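Local coordinates for protein probable glucarate dehydratase (PDB 3VDG) that probably dehydrates glucarate or a related acid sugar, as a metal-dependent member of the enolase superfamily, at residues 288-301 and 309-321. Sequence-based numbering, arbitrary orientation.
Sequences PLATNMCVVAFDQL and SVQVVLSDHHYWG. With NA (sodium ion), chain C; FMT (formic acid), chain B.
W320, on the short, weakly bonded helical turn 317-320, packs its indole against V296, A297 and F298 in the loop after strand 289-291. From CB, CG is set anti to the carbonyl carbon (chi1 -77°). Round the ring, NE1 donates to a water that in turn donates to V295 O and L314 O and accepts from Y319 OH; V296 C and A297 N lie over one face, toward its rim. CZ2 meets V295 O at the ring edge, 3.5 Å away, CH2 touches V295 CG1 at 3.8 Å, and CZ3 reaches A297 C and F298 N. The benzo edge from CZ3 to CE3 meets the F298 ring, CE3 over its centre, the W320 and F298 planes at 84° in a T-shaped stack. Y319 OH also sits 3.4 Å from N292 CB. These segments bracket helix 301-307 in a beta-alpha-beta crossover of the barrel found in the enolase superfamily, with the metal site at the strands' C-terminal ends. Strands 289-291 and 312-315 run parallel: L289 O accepts from both Q311 N and V312 N, T291 N donates to V312 O, and L314 N donates to T291 O. Q311, bent at chi2, brings OE1 to L289 N (2.9 Å, 173° at the hydrogen). N292 OD1 binds sodium at 2.2 Å, alongside D244 and E269, while L314 CD2 packs 3.4 Å from that oxygen.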
ATOM      1  N   PRO A 288       9.255  22.333   7.405  1.00 25.38           N
ATOM      2  CA  PRO A 288       8.094  21.441   7.426  1.00 21.53           C
ATOM      3  C   PRO A 288       7.733  21.047   8.862  1.00 19.91           C
ATOM      4  O   PRO A 288       8.635  20.917   9.698  1.00 20.95           O
ATOM      5  CB  PRO A 288       8.605  20.177   6.690  1.00 25.23           C
ATOM      6  CG  PRO A 288       9.853  20.577   5.996  1.00 32.97           C
ATOM      7  CD  PRO A 288      10.432  21.732   6.752  1.00 30.09           C
ATOM      8  N   LEU A 289       6.437  20.867   9.144  1.00 19.22           N
ATOM      9  CA  LEU A 289       6.011  20.284  10.411  1.00 19.89           C
ATOM     10  C   LEU A 289       5.860  18.782  10.235  1.00 20.75           C
ATOM     11  O   LEU A 289       5.355  18.319   9.207  1.00 22.10           O
ATOM     12  CB  LEU A 289       4.655  20.848  10.856  1.00 20.37           C
ATOM     13  CG  LEU A 289       4.622  22.358  11.138  1.00 23.10           C
ATOM     14  CD1 LEU A 289       3.350  22.660  11.928  1.00 18.72           C
ATOM     15  CD2 LEU A 289       5.867  22.752  11.933  1.00 21.92           C
ATOM     16  N   ALA A 290       6.289  18.038  11.246  1.00 19.09           N
ATOM     17  CA  ALA A 290       6.147  16.588  11.281  1.00 18.94           C
ATOM     18  C   ALA A 290       5.253  16.205  12.447  1.00 21.44           C
ATOM     19  O   ALA A 290       5.085  16.983  13.383  1.00 21.45           O
ATOM     20  CB  ALA A 290       7.512  15.947  11.456  1.00 15.71           C
ATOM     21  N   THR A 291       4.683  15.003  12.409  1.00 23.28           N
ATOM     22  CA  THR A 291       3.883  14.556  13.530  1.00 20.14           C
ATOM     23  C   THR A 291       3.971  13.050  13.779  1.00 29.75           C
ATOM     24  O   THR A 291       4.132  12.263  12.844  1.00 22.06           O
ATOM     25  CB  THR A 291       2.408  14.893  13.320  1.00 24.76           C
ATOM     26  OG1 THR A 291       1.693  14.590  14.531  1.00 22.86           O
ATOM     27  CG2 THR A 291       1.840  14.039  12.194  1.00 24.54           C
ATOM     28  N   ASN A 292       3.872  12.669  15.052  1.00 21.49           N
ATOM     29  CA  ASN A 292       3.426  11.332  15.441  1.00 24.25           C
ATOM     30  C   ASN A 292       2.406  11.449  16.553  1.00 32.46           C
ATOM     31  O   ASN A 292       2.362  10.610  17.454  1.00 26.69           O
ATOM     32  CB  ASN A 292       4.577  10.473  15.942  1.00 18.65           C
ATOM     33  CG  ASN A 292       5.396  11.171  17.013  1.00 31.33           C
ATOM     34  OD1 ASN A 292       6.524  11.582  16.761  1.00 36.27           O
ATOM     35  ND2 ASN A 292       4.834  11.307  18.210  1.00 28.40           N
ATOM     36  N   MET A 293       1.609  12.505  16.522  1.00 19.95           N
ATOM     37  CA  MET A 293       0.602  12.682  17.545  1.00 18.04           C
ATOM     38  C   MET A 293      -0.746  12.969  16.935  1.00 27.35           C
ATOM     39  O   MET A 293      -1.735  12.423  17.372  1.00 26.80           O
ATOM     40  CB  MET A 293       0.991  13.790  18.537  1.00 19.89           C
ATOM     41  CG  MET A 293       2.156  13.420  19.433  1.00 23.34           C
ATOM     42  SD  MET A 293       2.641  14.799  20.511  1.00 27.27           S
ATOM     43  CE  MET A 293       1.335  14.682  21.733  1.00 24.63           C
ATOM     44  N   CYS A 294      -0.807  13.811  15.911  1.00 20.78           N
ATOM     45  CA  CYS A 294      -2.125  14.104  15.339  1.00 18.60           C
ATOM     46  C   CYS A 294      -2.431  13.275  14.095  1.00 31.38           C
ATOM     47  O   CYS A 294      -3.542  13.329  13.577  1.00 25.09           O
ATOM     48  CB  CYS A 294      -2.326  15.613  15.099  1.00 35.16           C
ATOM     49  SG  CYS A 294      -1.137  16.344  13.967  1.00 41.94           S
ATOM     50  N   VAL A 295      -1.448  12.506  13.623  1.00 26.62           N
ATOM     51  CA  VAL A 295      -1.681  11.490  12.587  1.00 22.86           C
ATOM     52  C   VAL A 295      -1.019  10.163  13.022  1.00 22.08           C
ATOM     53  O   VAL A 295       0.187   9.962  12.814  1.00 21.45           O
ATOM     54  CB  VAL A 295      -1.106  11.912  11.210  1.00 23.13           C
ATOM     55  CG1 VAL A 295      -1.425  10.850  10.158  1.00 25.50           C
ATOM     56  CG2 VAL A 295      -1.692  13.243  10.762  1.00 24.27           C
ATOM     57  N   VAL A 296      -1.809   9.277  13.621  1.00 22.49           N
ATOM     58  CA  VAL A 296      -1.306   8.018  14.171  1.00 24.16           C
ATOM     59  C   VAL A 296      -2.178   6.838  13.741  1.00 21.25           C
ATOM     60  O   VAL A 296      -1.982   5.696  14.198  1.00 23.98           O
ATOM     61  CB  VAL A 296      -1.202   8.062  15.726  1.00 24.55           C
ATOM     62  CG1 VAL A 296      -0.149   9.076  16.172  1.00 23.10           C
ATOM     63  CG2 VAL A 296      -2.552   8.377  16.350  1.00 22.02           C
ATOM     64  N   ALA A 297      -3.136   7.106  12.852  1.00 19.48           N
ATOM     65  CA  ALA A 297      -4.061   6.072  12.360  1.00 20.93           C
ATOM     66  C   ALA A 297      -4.537   6.455  10.961  1.00 19.64           C
ATOM     67  O   ALA A 297      -4.611   7.643  10.635  1.00 21.96           O
ATOM     68  CB  ALA A 297      -5.258   5.922  13.293  1.00 18.26           C
ATOM     69  N   PHE A 298      -4.865   5.461  10.138  1.00 18.86           N
ATOM     70  CA  PHE A 298      -5.285   5.764   8.770  1.00 17.45           C
ATOM     71  C   PHE A 298      -6.475   6.726   8.716  1.00 24.15           C
ATOM     72  O   PHE A 298      -6.523   7.597   7.854  1.00 20.76           O
ATOM     73  CB  PHE A 298      -5.577   4.483   7.964  1.00 17.94           C
ATOM     74  CG  PHE A 298      -4.328   3.682   7.649  1.00 16.47           C
ATOM     75  CD1 PHE A 298      -3.505   4.040   6.584  1.00 17.80           C
ATOM     76  CD2 PHE A 298      -3.963   2.613   8.447  1.00 15.79           C
ATOM     77  CE1 PHE A 298      -2.348   3.331   6.307  1.00 23.73           C
ATOM     78  CE2 PHE A 298      -2.812   1.887   8.167  1.00 21.64           C
ATOM     79  CZ  PHE A 298      -2.002   2.248   7.100  1.00 16.11           C
ATOM     80  N   ASP A 299      -7.442   6.583   9.617  1.00 23.04           N
ATOM     81  CA  ASP A 299      -8.622   7.463   9.492  1.00 31.40           C
ATOM     82  C   ASP A 299      -8.372   8.937   9.825  1.00 31.51           C
ATOM     83  O   ASP A 299      -9.250   9.783   9.651  1.00 28.24           O
ATOM     84  CB  ASP A 299      -9.855   6.907  10.220  1.00 28.94           C
ATOM     85  CG  ASP A 299      -9.664   6.798  11.710  1.00 49.58           C
ATOM     86  OD1 ASP A 299     -10.388   5.988  12.327  1.00 62.04           O
ATOM     87  OD2 ASP A 299      -8.801   7.510  12.265  1.00 44.37           O
ATOM     88  N   GLN A 300      -7.168   9.255  10.277  1.00 23.48           N
ATOM     89  CA  GLN A 300      -6.801  10.655  10.502  1.00 24.75           C
ATOM     90  C   GLN A 300      -6.160  11.294   9.284  1.00 25.20           C
ATOM     91  O   GLN A 300      -6.040  12.515   9.199  1.00 24.48           O
ATOM     92  CB  GLN A 300      -5.864  10.774  11.709  1.00 22.31           C
ATOM     93  CG  GLN A 300      -6.571  10.456  13.020  1.00 25.71           C
ATOM     94  CD  GLN A 300      -5.597  10.049  14.106  1.00 32.81           C
ATOM     95  OE1 GLN A 300      -4.386  10.028  13.893  1.00 29.86           O
ATOM     96  NE2 GLN A 300      -6.121   9.696  15.261  1.00 40.80           N
ATOM     97  N   LEU A 301      -5.740  10.484   8.324  1.00 22.30           N
ATOM     98  CA  LEU A 301      -5.036  11.050   7.158  1.00 23.95           C
ATOM     99  C   LEU A 301      -5.880  12.044   6.326  1.00 24.17           C
ATOM    100  O   LEU A 301      -5.392  13.100   5.932  1.00 25.98           O
ATOM    101  CB  LEU A 301      -4.484   9.928   6.259  1.00 19.88           C
ATOM    102  CG  LEU A 301      -3.197   9.307   6.819  1.00 21.44           C
ATOM    103  CD1 LEU A 301      -2.929   7.951   6.154  1.00 17.54           C
ATOM    104  CD2 LEU A 301      -2.012  10.250   6.627  1.00 23.49           C
ATOM    105  N   SER A 309      -2.272  20.228   7.757  1.00 22.79           N
ATOM    106  CA  SER A 309      -1.752  20.301   9.118  1.00 23.36           C
ATOM    107  C   SER A 309      -0.298  19.906   9.227  1.00 27.94           C
ATOM    108  O   SER A 309       0.415  20.404  10.094  1.00 28.28           O
ATOM    109  CB  SER A 309      -2.569  19.409  10.045  1.00 21.71           C
ATOM    110  OG  SER A 309      -3.919  19.796  10.008  1.00 26.50           O
ATOM    111  N   VAL A 310       0.141  18.976   8.390  1.00 24.30           N
ATOM    112  CA  VAL A 310       1.532  18.506   8.477  1.00 21.90           C
ATOM    113  C   VAL A 310       2.110  18.243   7.102  1.00 21.08           C
ATOM    114  O   VAL A 310       1.373  17.981   6.135  1.00 22.38           O
ATOM    115  CB  VAL A 310       1.687  17.208   9.303  1.00 26.56           C
ATOM    116  CG1 VAL A 310       1.328  17.443  10.764  1.00 33.21           C
ATOM    117  CG2 VAL A 310       0.872  16.070   8.694  1.00 25.68           C
ATOM    118  N   GLN A 311       3.433  18.305   7.034  1.00 20.54           N
ATOM    119  CA  GLN A 311       4.154  18.101   5.797  1.00 21.08           C
ATOM    120  C   GLN A 311       4.958  16.802   5.841  1.00 21.40           C
ATOM    121  O   GLN A 311       5.385  16.309   4.798  1.00 23.96           O
ATOM    122  CB  GLN A 311       5.069  19.302   5.528  1.00 21.42           C
ATOM    123  CG  GLN A 311       4.292  20.572   5.173  1.00 30.07           C
ATOM    124  CD  GLN A 311       3.619  21.198   6.382  1.00 40.94           C
ATOM    125  OE1 GLN A 311       4.290  21.570   7.353  1.00 26.67           O
ATOM    126  NE2 GLN A 311       2.283  21.316   6.334  1.00 29.99           N
ATOM    127  N   VAL A 312       5.166  16.262   7.047  1.00 18.48           N
ATOM    128  CA  VAL A 312       5.934  15.015   7.248  1.00 17.04           C
ATOM    129  C   VAL A 312       5.189  14.115   8.246  1.00 25.37           C
ATOM    130  O   VAL A 312       4.743  14.589   9.290  1.00 21.75           O
ATOM    131  CB  VAL A 312       7.348  15.304   7.806  1.00 18.58           C
ATOM    132  CG1 VAL A 312       8.078  14.008   8.111  1.00 16.76           C
ATOM    133  CG2 VAL A 312       8.184  16.175   6.852  1.00 20.30           C
ATOM    134  N   VAL A 313       5.019  12.833   7.927  1.00 19.40           N
ATOM    135  CA  VAL A 313       4.368  11.902   8.869  1.00 16.92           C
ATOM    136  C   VAL A 313       5.439  10.940   9.396  1.00 19.46           C
ATOM    137  O   VAL A 313       6.274  10.446   8.635  1.00 19.89           O
ATOM    138  CB  VAL A 313       3.230  11.096   8.200  1.00 21.68           C
ATOM    139  CG1 VAL A 313       2.631  10.088   9.188  1.00 20.56           C
ATOM    140  CG2 VAL A 313       2.134  12.041   7.715  1.00 21.31           C
ATOM    141  N   LEU A 314       5.467  10.702  10.694  1.00 17.11           N
ATOM    142  CA  LEU A 314       6.416   9.729  11.215  1.00 17.86           C
ATOM    143  C   LEU A 314       5.773   8.366  11.254  1.00 25.77           C
ATOM    144  O   LEU A 314       4.795   8.172  11.945  1.00 23.18           O
ATOM    145  CB  LEU A 314       6.929  10.115  12.598  1.00 19.46           C
ATOM    146  CG  LEU A 314       8.193  10.970  12.692  1.00 24.40           C
ATOM    147  CD1 LEU A 314       7.965  12.341  12.096  1.00 22.28           C
ATOM    148  CD2 LEU A 314       8.656  11.102  14.140  1.00 32.61           C
ATOM    149  N   SER A 315       6.290   7.424  10.466  1.00 19.29           N
ATOM    150  CA  SER A 315       5.733   6.076  10.508  1.00 17.82           C
ATOM    151  C   SER A 315       6.085   5.422  11.848  1.00 19.24           C
ATOM    152  O   SER A 315       7.041   5.816  12.513  1.00 21.06           O
ATOM    153  CB  SER A 315       6.310   5.227   9.377  1.00 20.98           C
ATOM    154  OG  SER A 315       7.730   5.098   9.541  1.00 25.39           O
ATOM    155  N   ASP A 316       5.328   4.403  12.224  1.00 20.85           N
ATOM    156  CA  ASP A 316       5.691   3.549  13.352  1.00 18.45           C
ATOM    157  C   ASP A 316       4.909   2.253  13.215  1.00 20.86           C
ATOM    158  O   ASP A 316       3.691   2.233  13.437  1.00 21.34           O
ATOM    159  CB  ASP A 316       5.352   4.230  14.689  1.00 18.58           C
ATOM    160  CG  ASP A 316       5.849   3.437  15.876  1.00 23.15           C
ATOM    161  OD1 ASP A 316       5.895   2.189  15.762  1.00 23.22           O
ATOM    162  OD2 ASP A 316       6.182   4.049  16.923  1.00 22.93           O
ATOM    163  N   HIS A 317       5.586   1.164  12.847  1.00 15.60           N
ATOM    164  CA  HIS A 317       4.850  -0.080  12.563  1.00 18.30           C
ATOM    165  C   HIS A 317       4.174  -0.644  13.779  1.00 19.56           C
ATOM    166  O   HIS A 317       3.276  -1.472  13.659  1.00 19.98           O
ATOM    167  CB  HIS A 317       5.746  -1.141  11.911  1.00 17.70           C
ATOM    168  CG  HIS A 317       6.721  -1.798  12.851  1.00 18.69           C
ATOM    169  ND1 HIS A 317       7.961  -1.323  13.058  1.00 19.13           N
ATOM    170  CD2 HIS A 317       6.613  -2.968  13.616  1.00 15.85           C
ATOM    171  CE1 HIS A 317       8.601  -2.120  13.924  1.00 21.02           C
ATOM    172  NE2 HIS A 317       7.766  -3.126  14.267  1.00 19.85           N
ATOM    173  N   HIS A 318       4.583  -0.205  14.966  1.00 17.44           N
ATOM    174  CA  HIS A 318       4.005  -0.751  16.209  1.00 17.60           C
ATOM    175  C   HIS A 318       2.598  -0.285  16.432  1.00 23.39           C
ATOM    176  O   HIS A 318       1.802  -0.975  17.089  1.00 19.80           O
ATOM    177  CB  HIS A 318       4.860  -0.393  17.428  1.00 15.00           C
ATOM    178  CG  HIS A 318       6.286  -0.878  17.342  1.00 17.75           C
ATOM    179  ND1 HIS A 318       7.297  -0.113  16.828  1.00 20.31           N
ATOM    180  CD2 HIS A 318       6.868  -2.081  17.738  1.00 17.30           C
ATOM    181  CE1 HIS A 318       8.457  -0.799  16.908  1.00 24.09           C
ATOM    182  NE2 HIS A 318       8.197  -1.999  17.460  1.00 19.51           N
ATOM    183  N   TYR A 319       2.243   0.889  15.915  1.00 17.50           N
ATOM    184  CA  TYR A 319       0.842   1.322  16.079  1.00 18.24           C
ATOM    185  C   TYR A 319       0.054   1.554  14.785  1.00 20.67           C
ATOM    186  O   TYR A 319      -1.174   1.690  14.829  1.00 20.18           O
ATOM    187  CB  TYR A 319       0.692   2.482  17.090  1.00 21.08           C
ATOM    188  CG  TYR A 319       1.392   3.781  16.740  1.00 18.46           C
ATOM    189  CD1 TYR A 319       2.518   4.189  17.444  1.00 20.07           C
ATOM    190  CD2 TYR A 319       0.928   4.592  15.716  1.00 20.74           C
ATOM    191  CE1 TYR A 319       3.159   5.381  17.150  1.00 22.26           C
ATOM    192  CE2 TYR A 319       1.573   5.786  15.403  1.00 22.88           C
ATOM    193  CZ  TYR A 319       2.689   6.173  16.131  1.00 21.76           C
ATOM    194  OH  TYR A 319       3.346   7.358  15.826  1.00 23.85           O
ATOM    195  N   TRP A 320       0.743   1.547  13.639  1.00 19.88           N
ATOM    196  CA  TRP A 320       0.082   1.581  12.316  1.00 18.66           C
ATOM    197  C   TRP A 320      -0.340   0.238  11.791  1.00 22.49           C
ATOM    198  O   TRP A 320      -1.046   0.152  10.784  1.00 23.86           O
ATOM    199  CB  TRP A 320       0.968   2.266  11.270  1.00 22.20           C
ATOM    200  CG  TRP A 320       0.970   3.768  11.385  1.00 19.09           C
ATOM    201  CD1 TRP A 320       1.831   4.555  12.131  1.00 19.81           C
ATOM    202  CD2 TRP A 320       0.061   4.721  10.718  1.00 18.38           C
ATOM    203  NE1 TRP A 320       1.535   5.886  11.972  1.00 22.39           N
ATOM    204  CE2 TRP A 320       0.479   6.049  11.141  1.00 19.04           C
ATOM    205  CE3 TRP A 320      -0.986   4.602   9.820  1.00 17.95           C
ATOM    206  CZ2 TRP A 320      -0.149   7.195  10.690  1.00 18.29           C
ATOM    207  CZ3 TRP A 320      -1.630   5.770   9.384  1.00 22.76           C
ATOM    208  CH2 TRP A 320      -1.210   7.036   9.808  1.00 17.92           C
ATOM    209  N   GLY A 321       0.084  -0.837  12.446  1.00 20.63           N
ATOM    210  CA  GLY A 321      -0.469  -2.150  12.111  1.00 18.70           C
ATOM    211  C   GLY A 321       0.497  -3.083  11.403  1.00 21.38           C
ATOM    212  O   GLY A 321       0.085  -3.961  10.656  1.00 19.10           O
TER
HETATM  213 NA    NA C 502       7.892  12.943  17.808  1.00 43.00          NA
HETATM  214  C   FMT B 501       6.985  10.556  21.812  1.00 46.96           C
HETATM  215  O1  FMT B 501       6.968  11.403  20.924  1.00 40.43           O
HETATM  216  O2  FMT B 501       6.500   9.330  21.584  1.00 32.81           O
HETATM  217  O   HOH W   1       6.049  14.036  18.809  1.00 25.35           O
HETATM  218  O   HOH W   2       2.463   8.470  13.406  1.00 20.01           O
HETATM  219  O   HOH W   3      -3.226   3.421  14.275  1.00 21.08           O
HETATM  220  O   HOH W   4       8.713  11.273  19.148  1.00 32.47           O